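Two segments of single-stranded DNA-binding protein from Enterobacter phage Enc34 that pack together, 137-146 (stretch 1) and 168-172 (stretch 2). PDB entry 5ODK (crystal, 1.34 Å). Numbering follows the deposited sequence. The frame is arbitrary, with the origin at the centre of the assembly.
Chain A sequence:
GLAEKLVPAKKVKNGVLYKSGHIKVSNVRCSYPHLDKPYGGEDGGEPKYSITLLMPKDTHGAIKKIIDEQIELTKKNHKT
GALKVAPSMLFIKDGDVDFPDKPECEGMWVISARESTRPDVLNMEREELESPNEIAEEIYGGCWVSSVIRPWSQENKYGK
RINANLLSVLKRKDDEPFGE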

# COMPACT_ATOMS: atom_id res chain seq x y z
N GLU A 137 1.06 5.82 -17.80
CA GLU A 137 0.80 4.76 -18.77
C GLU A 137 1.19 3.37 -18.25
O GLU A 137 0.51 2.37 -18.53
CB GLU A 137 1.64 4.97 -20.04
CG GLU A 137 1.16 6.01 -20.99
CD GLU A 137 1.91 5.99 -22.31
OE1 GLU A 137 3.01 5.39 -22.43
OE2 GLU A 137 1.37 6.62 -23.23
N GLU A 138 2.33 3.31 -17.56
CA GLU A 138 2.91 2.02 -17.12
C GLU A 138 2.02 1.38 -16.06
O GLU A 138 1.75 0.18 -16.10
CB GLU A 138 4.32 2.23 -16.52
CG GLU A 138 5.06 0.99 -15.98
CD GLU A 138 5.74 0.18 -17.05
OE1 GLU A 138 5.94 0.72 -18.17
OE2 GLU A 138 6.07 -0.99 -16.76
N ILE A 139 1.64 2.16 -15.06
CA ILE A 139 0.91 1.63 -13.89
C ILE A 139 -0.49 2.25 -13.88
O ILE A 139 -0.75 3.33 -13.36
CB ILE A 139 1.73 1.83 -12.59
CG1 ILE A 139 3.03 1.02 -12.71
CG2 ILE A 139 0.91 1.38 -11.38
CD1 ILE A 139 4.02 1.27 -11.61
N TYR A 140 -1.42 1.52 -14.49
CA TYR A 140 -2.80 1.95 -14.62
C TYR A 140 -3.64 1.15 -13.63
O TYR A 140 -3.31 0.01 -13.31
CB TYR A 140 -3.27 1.76 -16.08
CG TYR A 140 -3.03 0.36 -16.60
CD1 TYR A 140 -1.83 0.01 -17.20
CD2 TYR A 140 -3.97 -0.63 -16.42
CE1 TYR A 140 -1.56 -1.28 -17.58
CE2 TYR A 140 -3.73 -1.94 -16.81
CZ TYR A 140 -2.52 -2.26 -17.39
OH TYR A 140 -2.26 -3.54 -17.76
N GLY A 141 -4.80 1.70 -13.26
CA GLY A 141 -5.71 0.98 -12.38
C GLY A 141 -6.13 -0.30 -13.05
O GLY A 141 -6.60 -0.29 -14.20
N GLY A 142 -5.96 -1.42 -12.35
CA GLY A 142 -6.26 -2.73 -12.89
C GLY A 142 -5.04 -3.60 -13.13
O GLY A 142 -5.17 -4.81 -13.23
N CYS A 143 -3.86 -2.99 -13.27
CA CYS A 143 -2.64 -3.77 -13.36
C CYS A 143 -2.23 -4.34 -12.00
O CYS A 143 -2.76 -3.91 -10.97
CB CYS A 143 -1.50 -3.03 -14.06
SG CYS A 143 -0.62 -1.88 -13.00
N TRP A 144 -1.29 -5.28 -12.02
CA TRP A 144 -0.76 -5.87 -10.78
C TRP A 144 0.61 -5.29 -10.50
O TRP A 144 1.43 -5.07 -11.41
CB TRP A 144 -0.67 -7.38 -10.92
CG TRP A 144 -2.03 -8.00 -11.07
CD1 TRP A 144 -2.80 -8.03 -12.19
CD2 TRP A 144 -2.79 -8.67 -10.05
NE1 TRP A 144 -3.99 -8.65 -11.93
CE2 TRP A 144 -4.02 -9.03 -10.62
CE3 TRP A 144 -2.56 -8.96 -8.70
CZ2 TRP A 144 -5.02 -9.71 -9.89
CZ3 TRP A 144 -3.55 -9.61 -7.97
CH2 TRP A 144 -4.77 -9.98 -8.57
N VAL A 145 0.87 -5.08 -9.22
CA VAL A 145 2.08 -4.45 -8.70
C VAL A 145 2.56 -5.16 -7.45
O VAL A 145 1.84 -5.98 -6.87
CB VAL A 145 1.83 -2.95 -8.36
CG1 VAL A 145 1.35 -2.21 -9.61
CG2 VAL A 145 0.85 -2.77 -7.21
N SER A 146 3.74 -4.79 -7.01
CA SER A 146 4.21 -5.02 -5.66
C SER A 146 4.58 -3.68 -5.08
O SER A 146 5.04 -2.80 -5.80
CB SER A 146 5.38 -5.99 -5.62
OG SER A 146 4.97 -7.22 -6.13
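Stretch 2 168-172: SVLKR

Stretch 2 is a β-strand, extended from Ser168 to Lys171, with Arg172 turning to a psi of -46°. It pairs in antiparallel fashion with residues 144-146 of stretch 1, the N-to-C directions of the two strands making an angle of 138° and their axes approaching to 4.4 Å. Val145 lies opposite Lys171 in a non-hydrogen-bonded pair (CA to CA 4.5 Å), and Ser146 lies opposite Leu170 in a hydrogen-bonded pair (CA to CA 5.1 Å). In the latter, Ser146 N donates to Leu170 O at 2.9 Å and Leu170 N to Ser146 O at 2.8 Å; two residues along, Arg172 N donates to Trp144 O at 2.8 Å. Between these bonds, Val145 CA approaches Leu170 O to 3.1 Å, a CA-H...O contact.

Before the strand, stretch 1 leaves its helix at Ile139 and reverses through a type II turn from Tyr140 to Cys143, closed by Cys143 N donating to Tyr140 O at 3.1 Å. Gly142 adopts a positive phi of 111°, where a CB would be jammed against the carbonyl O of Gly141.

Lys171 has the largest buried area of the pairing. Its four chi angles are all t, so the chain is nearly fully extended and carries the amino group past Ile139 and Cys143 to the end of the helix. There Lys171 NZ donates to Glu138 O at 2.8 Å. Along the way Lys171 CB lies 4.0 Å from Ile139 CG1 and Lys171 CE 4.2 Å from Cys143 CB, so the aliphatic part is covered while the charge finds polar partners. Glu138, with chi1 t and chi2 p, brings its carboxylate alongside: Glu138 OE2 is 3.4 Å from Lys171 CD but 4.2 Å from Lys171 NZ, too far for a salt bridge. A water bridges the charges, donating to Glu138 OE2 at 2.8 Å and accepting from Lys171 NZ at 2.7 Å.

An apolar cluster forms around Val169, whose chi1 is t. Val169 CG1 meets Val145 CG1 at 3.8 Å and Ile139 CD1 at 3.9 Å; the m,t rotamer of Ile139 extends CD1 to this contact.

Ser146 and Leu170 direct their side chains to the same face of the sheet. Arg172 folds rather than extends, with chi1, chi2 and chi3 all m, and Arg172 CG rests 3.4 Å from Ser146 OG and 3.6 Å from Val145 C. Its aliphatic portion thus lies over the neighbouring strand, while NE and NH2 are hydrogen-bonded elsewhere in the structure. A second water donates to Ser146 O at 3.1 Å and lies 2.7 Å from Ser168 OG, linking the strands near the start of stretch 2.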

# COMPACT_ATOMS: atom_id res chain seq x y z
N SER A 168 7.29 2.66 -2.51
CA SER A 168 7.66 2.16 -3.83
C SER A 168 6.51 1.42 -4.45
O SER A 168 5.70 0.81 -3.74
CB SER A 168 8.89 1.31 -3.73
OG SER A 168 8.66 0.08 -3.14
N VAL A 169 6.45 1.42 -5.78
CA VAL A 169 5.52 0.62 -6.56
C VAL A 169 6.29 0.02 -7.72
O VAL A 169 6.95 0.76 -8.44
CB VAL A 169 4.34 1.42 -7.09
CG1 VAL A 169 3.38 0.54 -7.85
CG2 VAL A 169 3.62 2.12 -5.94
N LEU A 170 6.19 -1.28 -7.90
CA LEU A 170 6.84 -2.07 -8.95
C LEU A 170 5.76 -2.72 -9.80
O LEU A 170 4.93 -3.46 -9.29
CB LEU A 170 7.71 -3.17 -8.34
CG LEU A 170 8.20 -4.30 -9.25
CD1 LEU A 170 9.12 -3.80 -10.35
CD2 LEU A 170 8.86 -5.43 -8.47
N LYS A 171 5.77 -2.46 -11.11
CA LYS A 171 4.85 -3.12 -12.00
C LYS A 171 5.20 -4.61 -12.10
O LYS A 171 6.36 -4.96 -12.28
CB LYS A 171 4.87 -2.50 -13.38
CG LYS A 171 3.84 -3.16 -14.28
CD LYS A 171 3.27 -2.33 -15.29
CE LYS A 171 2.17 -3.05 -16.04
NZ LYS A 171 2.16 -2.34 -17.32
N ARG A 172 4.18 -5.46 -11.97
CA ARG A 172 4.33 -6.90 -12.05
C ARG A 172 3.66 -7.55 -13.24
O ARG A 172 4.25 -8.44 -13.84
CB ARG A 172 3.79 -7.55 -10.77
CG ARG A 172 4.61 -7.27 -9.53
CD ARG A 172 5.92 -8.00 -9.50
NE ARG A 172 5.68 -9.42 -9.28
CZ ARG A 172 6.55 -10.39 -9.50
NH1 ARG A 172 7.77 -10.13 -9.97
NH2 ARG A 172 6.16 -11.62 -9.24
O HOH W 1 4.65 -2.81 -18.35
O HOH W 2 7.87 -1.89 -4.82